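Local atomic coordinates of oxysterol-binding protein homolog 1 (Saccharomyces cerevisiae, PDB entry 5H28), a protein that carries sterols and other lipids between membranes through the cytosol, its ankyrin-repeat region, of which this chain is made, targeting it to the nucleus-vacuole junction by binding NVJ1. Residues Leu7-Ala12 with Pro19-Leu24; Lys27-Leu32 with Gln38-Leu43; Glu146-Phe151 with Met181-Gly186. All blocks are in the same frame, centred on the assembly; numbering follows the deposited sequence.

Overall arrangement
Following the chain from the N terminus, interaction 1 closes first: the chain turns back after helix 2-15, and helix 18-28 lies against it as a hairpin. Interaction 2 comes next, where the chain leaving helix 18-28 runs past helix 35-42. The two share helix 18-28 and touch directly, K8 and L24 packing on F29 and L9 on V40, so the first three helices form one cluster. Interaction 3 lies on the opposite side of the chain's centre, its nearest atoms about 25 Å from interaction 2 and about 30 Å from interaction 1; it joins the long helix 130-156 to the loop before helix 189-196. The three closures follow in series, none nested and none crossing.

Interaction 1 (Leu7-Ala12 with Pro19-Leu24)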
loop_
_atom_site.group_PDB
_atom_site.type_symbol
_atom_site.label_atom_id
_atom_site.label_comp_id
_atom_site.label_asym_id
_atom_site.label_seq_id
_atom_site.Cartn_x
_atom_site.Cartn_y
_atom_site.Cartn_z
ATOM N N LEU A 7 13.831 13.472 25.390
ATOM C CA LEU A 7 15.249 13.736 25.610
ATOM C C LEU A 7 15.968 12.441 25.984
ATOM O O LEU A 7 17.086 12.185 25.533
ATOM C CB LEU A 7 15.420 14.770 26.728
ATOM C CG LEU A 7 16.841 15.267 27.005
ATOM C CD1 LEU A 7 17.351 16.049 25.802
ATOM C CD2 LEU A 7 16.844 16.149 28.250
ATOM N N LYS A 8 15.312 11.635 26.812
ATOM C CA LYS A 8 15.850 10.357 27.267
ATOM C C LYS A 8 16.053 9.409 26.088
ATOM O O LYS A 8 17.097 8.769 25.956
ATOM C CB LYS A 8 14.883 9.719 28.270
ATOM C CG LYS A 8 15.302 8.351 28.782
ATOM C CD LYS A 8 14.152 7.649 29.501
ATOM C CE LYS A 8 13.663 8.433 30.704
ATOM N NZ LYS A 8 14.703 8.525 31.764
ATOM N N LEU A 9 15.042 9.323 25.231
ATOM C CA LEU A 9 15.111 8.442 24.077
ATOM C C LEU A 9 16.179 8.890 23.088
ATOM O O LEU A 9 16.957 8.071 22.589
ATOM C CB LEU A 9 13.746 8.376 23.387
ATOM C CG LEU A 9 13.670 7.521 22.121
ATOM C CD1 LEU A 9 14.130 6.109 22.435
ATOM C CD2 LEU A 9 12.240 7.513 21.586
ATOM N N LEU A 10 16.222 10.189 22.801
ATOM C CA LEU A 10 17.214 10.712 21.873
ATOM C C LEU A 10 18.632 10.462 22.381
ATOM O O LEU A 10 19.534 10.172 21.597
ATOM C CB LEU A 10 16.991 12.211 21.648
ATOM C CG LEU A 10 15.846 12.555 20.695
ATOM C CD1 LEU A 10 15.499 14.034 20.812
ATOM C CD2 LEU A 10 16.246 12.205 19.271
ATOM N N ASP A 11 18.823 10.555 23.695
ATOM C CA ASP A 11 20.142 10.345 24.283
ATOM C C ASP A 11 20.605 8.913 24.046
ATOM O O ASP A 11 21.754 8.672 23.668
ATOM C CB ASP A 11 20.100 10.649 25.785
ATOM C CG ASP A 11 21.485 10.739 26.404
ATOM O OD1 ASP A 11 22.323 11.515 25.898
ATOM O OD2 ASP A 11 21.736 10.040 27.405
ATOM N N ALA A 12 19.702 7.962 24.260
ATOM C CA ALA A 12 20.023 6.554 24.059
ATOM C C ALA A 12 20.269 6.259 22.577
ATOM O O ALA A 12 21.180 5.506 22.225
ATOM C CB ALA A 12 18.890 5.679 24.592
ATOM N N PRO A 19 21.278 -2.885 22.397
ATOM C CA PRO A 19 21.053 -3.572 23.673
ATOM C C PRO A 19 20.711 -2.585 24.793
ATOM O O PRO A 19 19.831 -2.843 25.618
ATOM C CB PRO A 19 22.377 -4.291 23.908
ATOM C CG PRO A 19 22.796 -4.646 22.524
ATOM C CD PRO A 19 22.512 -3.369 21.754
ATOM N N ASN A 20 21.406 -1.452 24.810
ATOM C CA ASN A 20 21.168 -0.420 25.819
ATOM C C ASN A 20 19.779 0.199 25.654
ATOM O O ASN A 20 19.083 0.462 26.635
ATOM C CB ASN A 20 22.243 0.664 25.714
ATOM C CG ASN A 20 22.010 1.817 26.668
ATOM O OD1 ASN A 20 22.048 1.651 27.889
ATOM N ND2 ASN A 20 21.768 2.999 26.113
ATOM N N LEU A 21 19.383 0.434 24.406
ATOM C CA LEU A 21 18.073 1.005 24.110
ATOM C C LEU A 21 16.973 0.056 24.583
ATOM O O LEU A 21 16.005 0.472 25.216
ATOM C CB LEU A 21 17.930 1.240 22.601
ATOM C CG LEU A 21 16.537 1.655 22.118
ATOM C CD1 LEU A 21 16.202 3.044 22.638
ATOM C CD2 LEU A 21 16.488 1.632 20.596
ATOM N N GLN A 22 17.139 -1.224 24.267
ATOM C CA GLN A 22 16.178 -2.254 24.635
ATOM C C GLN A 22 15.960 -2.282 26.145
ATOM O O GLN A 22 14.823 -2.361 26.618
ATOM C CB GLN A 22 16.687 -3.607 24.139
ATOM C CG GLN A 22 15.713 -4.757 24.280
ATOM C CD GLN A 22 16.159 -5.971 23.486
ATOM O OE1 GLN A 22 17.291 -6.433 23.625
ATOM N NE2 GLN A 22 15.273 -6.489 22.645
ATOM N N ASP A 23 17.050 -2.207 26.901
ATOM C CA ASP A 23 16.958 -2.220 28.354
ATOM C C ASP A 23 16.308 -0.940 28.873
ATOM O O ASP A 23 15.514 -0.975 29.812
ATOM C CB ASP A 23 18.347 -2.391 28.972
ATOM C CG ASP A 23 18.845 -3.822 28.899
ATOM O OD1 ASP A 23 18.163 -4.715 29.448
ATOM O OD2 ASP A 23 19.916 -4.058 28.298
ATOM N N LEU A 24 16.640 0.187 28.254
ATOM C CA LEU A 24 16.089 1.477 28.649
ATOM C C LEU A 24 14.567 1.475 28.503
ATOM O O LEU A 24 13.842 1.900 29.405
ATOM C CB LEU A 24 16.710 2.582 27.787
ATOM C CG LEU A 24 16.280 4.041 27.977
ATOM C CD1 LEU A 24 14.898 4.248 27.396
ATOM C CD2 LEU A 24 16.322 4.412 29.448
HETATM O O HOH W 1 22.215 3.220 23.277
#
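L9 and L21 both swing CG away from the backbone N (chi1 178° and 172°), which carries their CD1 methyls into the gap between two helices running nearly antiparallel. The L9 CD1 methyl lies 3.7 Å from L21 CD1, the two side chains meeting obliquely. The L21 CD1 methyl also faces the CB of A12, at 4.2 Å. A12 is small and points at the partner helix, and here the backbones come nearest, A12 CA to L21 CA 5.9 Å. Toward the start of helix 2-15, the K8 side chain crosses L24 at a slant, with K8 CD 3.9 Å from L24 CD2. It then bends at its last two torsions, and NZ reaches Q28 for a hydrogen bond, so the aliphatic part packs while the charge finds a polar mate. At the other end one water links the helices, donating to A12 O at 2.7 Å and accepting from N20 ND2 at 2.9 Å. I60 touches L21, as M44 does L9, continuing the apolar layer. Two antiparallel helices joined by a short turn make a helical hairpin, as in the helix-turn-helix units from which ankyrin domains are built.

Interaction 2 (Lys27-Leu32 with Gln38-Leu43); sequences KQFQPL and QQVLHL
Past the end of helix 18-28 the backbone makes an inverse gamma turn centred on F29 and then runs extended, through a cis peptide before P31, to L32, which passes Q38 with 7.0 Å between the CA atoms. F29 carries the apolar part of the contact. Its CG stands beside the backbone N (chi1 -84°), which directs the ring at helix 35-42. The F29 side chain and L41 slide past each other in opposite directions, and F29 CD2 comes within 3.6 Å of L41 CD2. V40 approaches differently: its CG1 methyl meets the ring edge, lying in the ring plane 3.9 Å from F29 CE2.

The polar link lies farther along. Q38 bends at chi2, and its NE2 gives L32 O a weak hydrogen bond of 2.8 Å, poorly aligned at 116°. The main-chain oxygen of Q38 is gripped twice by H42, by its backbone N and by ND1 of its ring, the latter at 2.8 Å from above the carbonyl plane. This second bond, in the plane of the ring, is likely to limit its rotation.

Around the contact, helix 2-15 packs against both segments, K8 on F29 and K2, L5 and L9 on V40, while I75 of a later loop touches Q38 and L41. F29, at the exit from helix 18-28, thus packs where helix 2-15 and helix 35-42 meet.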
loop_
_atom_site.group_PDB
_atom_site.type_symbol
_atom_site.label_atom_id
_atom_site.label_comp_id
_atom_site.label_asym_id
_atom_site.label_seq_id
_atom_site.Cartn_x
_atom_site.Cartn_y
_atom_site.Cartn_z
ATOM N N LYS A 27 12.811 -0.914 31.075
ATOM C CA LYS A 27 12.753 -0.452 32.463
ATOM C C LYS A 27 12.231 0.962 32.705
ATOM O O LYS A 27 11.637 1.234 33.750
ATOM C CB LYS A 27 14.138 -0.578 33.111
ATOM C CG LYS A 27 14.682 -1.994 33.138
ATOM C CD LYS A 27 15.898 -2.138 32.246
ATOM C CE LYS A 27 16.224 -3.597 32.012
ATOM N NZ LYS A 27 15.076 -4.290 31.374
ATOM N N GLN A 28 12.439 1.867 31.754
ATOM C CA GLN A 28 12.000 3.243 31.949
ATOM C C GLN A 28 10.774 3.689 31.163
ATOM O O GLN A 28 10.094 4.635 31.563
ATOM C CB GLN A 28 13.175 4.188 31.697
ATOM C CG GLN A 28 14.250 4.077 32.771
ATOM C CD GLN A 28 15.457 4.942 32.491
ATOM O OE1 GLN A 28 15.326 6.089 32.072
ATOM N NE2 GLN A 28 16.645 4.397 32.733
ATOM N N PHE A 29 10.480 3.024 30.053
ATOM C CA PHE A 29 9.296 3.387 29.281
ATOM C C PHE A 29 8.123 2.515 29.707
ATOM O O PHE A 29 7.616 1.698 28.942
ATOM C CB PHE A 29 9.564 3.251 27.780
ATOM C CG PHE A 29 10.227 4.458 27.183
ATOM C CD1 PHE A 29 11.510 4.827 27.571
ATOM C CD2 PHE A 29 9.549 5.254 26.268
ATOM C CE1 PHE A 29 12.108 5.976 27.058
ATOM C CE2 PHE A 29 10.138 6.403 25.751
ATOM C CZ PHE A 29 11.419 6.764 26.147
ATOM N N GLN A 30 7.713 2.711 30.955
ATOM C CA GLN A 30 6.612 1.974 31.557
ATOM C C GLN A 30 5.804 2.978 32.382
ATOM O O GLN A 30 6.341 3.988 32.830
ATOM C CB GLN A 30 7.151 0.877 32.479
ATOM C CG GLN A 30 8.173 -0.050 31.831
ATOM C CD GLN A 30 7.591 -0.858 30.690
ATOM O OE1 GLN A 30 6.551 -1.499 30.839
ATOM N NE2 GLN A 30 8.264 -0.839 29.544
ATOM N N PRO A 31 4.503 2.716 32.599
ATOM C CA PRO A 31 3.749 1.555 32.117
ATOM C C PRO A 31 3.312 1.709 30.665
ATOM O O PRO A 31 3.501 2.764 30.059
ATOM C CB PRO A 31 2.564 1.504 33.073
ATOM C CG PRO A 31 2.279 2.955 33.282
ATOM C CD PRO A 31 3.663 3.542 33.488
ATOM N N LEU A 32 2.719 0.653 30.117
ATOM C CA LEU A 32 2.260 0.655 28.734
ATOM C C LEU A 32 1.051 1.563 28.526
ATOM O O LEU A 32 0.779 1.989 27.402
ATOM C CB LEU A 32 1.903 -0.770 28.297
ATOM C CG LEU A 32 1.491 -0.981 26.836
ATOM C CD1 LEU A 32 2.693 -0.756 25.926
ATOM C CD2 LEU A 32 0.951 -2.393 26.651
ATOM N N GLN A 38 3.469 6.168 25.279
ATOM C CA GLN A 38 2.985 5.699 23.988
ATOM C C GLN A 38 3.298 6.682 22.863
ATOM O O GLN A 38 3.782 6.292 21.806
ATOM C CB GLN A 38 1.473 5.470 24.042
ATOM C CG GLN A 38 1.043 4.267 24.860
ATOM C CD GLN A 38 1.440 2.959 24.213
ATOM O OE1 GLN A 38 1.141 2.719 23.044
ATOM N NE2 GLN A 38 2.113 2.102 24.970
ATOM N N GLN A 39 3.025 7.959 23.097
ATOM C CA GLN A 39 3.259 8.971 22.082
ATOM C C GLN A 39 4.715 9.085 21.651
ATOM O O GLN A 39 4.999 9.257 20.464
ATOM C CB GLN A 39 2.733 10.319 22.568
ATOM C CG GLN A 39 1.213 10.355 22.625
ATOM C CD GLN A 39 0.673 11.601 23.286
ATOM O OE1 GLN A 39 1.023 12.717 22.912
ATOM N NE2 GLN A 39 -0.202 11.416 24.267
ATOM N N VAL A 40 5.637 8.991 22.603
ATOM C CA VAL A 40 7.053 9.083 22.271
ATOM C C VAL A 40 7.529 7.819 21.561
ATOM O O VAL A 40 8.338 7.895 20.635
ATOM C CB VAL A 40 7.903 9.339 23.535
ATOM C CG1 VAL A 40 9.392 9.243 23.205
ATOM C CG2 VAL A 40 7.589 10.725 24.082
ATOM N N LEU A 41 7.032 6.658 21.989
ATOM C CA LEU A 41 7.413 5.399 21.354
ATOM C C LEU A 41 6.958 5.377 19.897
ATOM O O LEU A 41 7.661 4.850 19.037
ATOM C CB LEU A 41 6.816 4.205 22.108
ATOM C CG LEU A 41 7.467 3.855 23.448
ATOM C CD1 LEU A 41 6.679 2.739 24.117
ATOM C CD2 LEU A 41 8.914 3.433 23.231
ATOM N N HIS A 42 5.787 5.949 19.617
ATOM C CA HIS A 42 5.276 6.001 18.247
ATOM C C HIS A 42 6.188 6.819 17.331
ATOM O O HIS A 42 6.177 6.638 16.116
ATOM C CB HIS A 42 3.868 6.608 18.207
ATOM C CG HIS A 42 2.770 5.613 18.422
ATOM N ND1 HIS A 42 2.466 5.092 19.660
ATOM C CD2 HIS A 42 1.916 5.029 17.548
ATOM C CE1 HIS A 42 1.474 4.228 19.541
ATOM N NE2 HIS A 42 1.121 4.171 18.269
ATOM N N LEU A 43 6.973 7.721 17.910
ATOM C CA LEU A 43 7.878 8.547 17.115
ATOM C C LEU A 43 9.324 8.075 17.200
ATOM O O LEU A 43 10.223 8.716 16.665
ATOM C CB LEU A 43 7.793 10.010 17.563
ATOM C CG LEU A 43 6.466 10.715 17.270
ATOM C CD1 LEU A 43 6.437 12.061 17.976
ATOM C CD2 LEU A 43 6.291 10.893 15.771
#

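Interaction 3 (Glu146-Phe151 with Met181-Gly186)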
loop_
_atom_site.group_PDB
_atom_site.type_symbol
_atom_site.label_atom_id
_atom_site.label_comp_id
_atom_site.label_asym_id
_atom_site.label_seq_id
_atom_site.Cartn_x
_atom_site.Cartn_y
_atom_site.Cartn_z
ATOM N N GLU A 146 6.581 -5.603 -10.462
ATOM C CA GLU A 146 6.408 -6.884 -9.784
ATOM C C GLU A 146 4.998 -7.051 -9.229
ATOM O O GLU A 146 4.456 -8.155 -9.223
ATOM C CB GLU A 146 7.449 -7.047 -8.676
ATOM C CG GLU A 146 8.862 -7.219 -9.221
ATOM C CD GLU A 146 9.898 -7.425 -8.136
ATOM O OE1 GLU A 146 11.063 -7.715 -8.480
ATOM O OE2 GLU A 146 9.553 -7.295 -6.943
ATOM N N THR A 147 4.397 -5.956 -8.777
ATOM C CA THR A 147 3.044 -6.008 -8.238
ATOM C C THR A 147 2.022 -6.217 -9.359
ATOM O O THR A 147 1.002 -6.879 -9.162
ATOM C CB THR A 147 2.737 -4.726 -7.438
ATOM O OG1 THR A 147 3.538 -4.727 -6.249
ATOM C CG2 THR A 147 1.265 -4.657 -7.047
ATOM N N ALA A 148 2.294 -5.665 -10.537
ATOM C CA ALA A 148 1.392 -5.857 -11.665
ATOM C C ALA A 148 1.392 -7.355 -11.971
ATOM O O ALA A 148 0.350 -7.948 -12.261
ATOM C CB ALA A 148 1.877 -5.067 -12.873
ATOM N N GLN A 149 2.576 -7.953 -11.905
ATOM C CA GLN A 149 2.728 -9.377 -12.141
ATOM C C GLN A 149 1.984 -10.153 -11.056
ATOM O O GLN A 149 1.256 -11.098 -11.354
ATOM C CB GLN A 149 4.213 -9.755 -12.128
ATOM C CG GLN A 149 4.477 -11.250 -12.190
ATOM C CD GLN A 149 5.385 -11.629 -13.339
ATOM O OE1 GLN A 149 6.557 -11.254 -13.371
ATOM N NE2 GLN A 149 4.845 -12.373 -14.298
ATOM N N GLU A 150 2.155 -9.742 -9.802
ATOM C CA GLU A 150 1.488 -10.422 -8.693
ATOM C C GLU A 150 -0.026 -10.412 -8.886
ATOM O O GLU A 150 -0.702 -11.418 -8.661
ATOM C CB GLU A 150 1.834 -9.756 -7.358
ATOM C CG GLU A 150 1.324 -10.544 -6.161
ATOM C CD GLU A 150 1.719 -9.952 -4.814
ATOM O OE1 GLU A 150 1.463 -10.616 -3.784
ATOM O OE2 GLU A 150 2.275 -8.837 -4.779
ATOM N N PHE A 151 -0.553 -9.268 -9.306
ATOM C CA PHE A 151 -1.984 -9.132 -9.534
ATOM C C PHE A 151 -2.432 -10.073 -10.657
ATOM O O PHE A 151 -3.449 -10.765 -10.522
ATOM C CB PHE A 151 -2.314 -7.670 -9.864
ATOM C CG PHE A 151 -3.784 -7.365 -9.927
ATOM C CD1 PHE A 151 -4.636 -7.698 -8.875
ATOM C CD2 PHE A 151 -4.316 -6.700 -11.028
ATOM C CE1 PHE A 151 -5.998 -7.369 -8.920
ATOM C CE2 PHE A 151 -5.676 -6.367 -11.084
ATOM C CZ PHE A 151 -6.518 -6.701 -10.031
ATOM N N MET A 181 -4.159 0.099 -17.503
ATOM C CA MET A 181 -3.701 -0.916 -18.441
ATOM C C MET A 181 -2.481 -1.618 -17.869
ATOM O O MET A 181 -1.545 -0.971 -17.393
ATOM C CB MET A 181 -3.343 -0.268 -19.777
ATOM C CG MET A 181 -4.477 0.535 -20.381
ATOM S SD MET A 181 -4.007 1.352 -21.913
ATOM C CE MET A 181 -3.300 2.862 -21.272
ATOM N N ASP A 182 -2.493 -2.945 -17.904
ATOM C CA ASP A 182 -1.370 -3.718 -17.393
ATOM C C ASP A 182 -0.135 -3.379 -18.229
ATOM O O ASP A 182 -0.211 -3.307 -19.455
ATOM C CB ASP A 182 -1.670 -5.208 -17.498
ATOM C CG ASP A 182 -0.527 -6.060 -17.006
ATOM O OD1 ASP A 182 -0.443 -6.304 -15.787
ATOM O OD2 ASP A 182 0.299 -6.476 -17.840
ATOM N N PRO A 183 1.023 -3.185 -17.578
ATOM C CA PRO A 183 2.264 -2.848 -18.288
ATOM C C PRO A 183 2.816 -3.897 -19.251
ATOM O O PRO A 183 3.590 -3.563 -20.148
ATOM C CB PRO A 183 3.234 -2.543 -17.151
ATOM C CG PRO A 183 2.769 -3.479 -16.074
ATOM C CD PRO A 183 1.269 -3.294 -16.128
ATOM N N GLU A 184 2.430 -5.155 -19.067
ATOM C CA GLU A 184 2.912 -6.236 -19.926
ATOM C C GLU A 184 1.945 -6.630 -21.038
ATOM O O GLU A 184 2.357 -6.835 -22.180
ATOM C CB GLU A 184 3.232 -7.477 -19.086
ATOM C CG GLU A 184 4.550 -7.417 -18.331
ATOM C CD GLU A 184 5.750 -7.330 -19.255
ATOM O OE1 GLU A 184 5.816 -8.119 -20.221
ATOM O OE2 GLU A 184 6.632 -6.479 -19.012
ATOM N N THR A 185 0.664 -6.738 -20.704
ATOM C CA THR A 185 -0.347 -7.130 -21.681
ATOM C C THR A 185 -1.075 -5.937 -22.281
ATOM O O THR A 185 -1.600 -6.014 -23.394
ATOM C CB THR A 185 -1.413 -8.035 -21.044
ATOM O OG1 THR A 185 -2.192 -7.264 -20.116
ATOM C CG2 THR A 185 -0.762 -9.191 -20.311
ATOM N N GLY A 186 -1.113 -4.840 -21.535
ATOM C CA GLY A 186 -1.807 -3.657 -22.003
ATOM C C GLY A 186 -3.307 -3.762 -21.772
ATOM O O GLY A 186 -4.053 -2.835 -22.073
HETATM O O HOH W 2 -1.749 -6.062 -13.556
#
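A148 and P183 make the apolar part of the contact: the A148 methyl points from helix 130-156 at the loop, and its CB lies 3.7 Å from P183 CG, with CD of the same ring nearly as close. The area buried is small, and a single methyl against the CG-CD side of one proline ring is all the carbon packing that joins these segments.

The link between polar groups goes through water. One molecule donates to D182 OD1 at 2.6 Å and to the main-chain A148 O at 3.1 Å, sitting at the edge of the F151 ring and in its plane. OD1 has a second partner in R152, one turn along the same helix, with which D182 forms a salt bridge.

The other carboxylate oxygen looks inward to its own loop. D182 holds CG opposite the backbone N (chi1 179°), and OD2 takes two backbone amides: T185 N at 2.9 Å, nearly straight at 164° and on the anti lone pair, and E184 N at 2.8 Å, from above the carboxylate plane. The loop continues into G186, whose positive phi of 81° suits a residue without a side chain.

Without the carboxylate, as with an alanine at D182, the amides of E184 and T185 would probably lose their shared acceptor and R152 this counter-charge, setting the loop free to shift against the helix.

With one oxygen serving the amides two and three residues on, D182 makes an Asx turn within an Asx motif. These bonds probably shape the loop leading into helix 189-196, where G186 and T188 fit the Gly-x-Thr that commonly opens an ankyrin repeat, consistent with the third repeat predicted here.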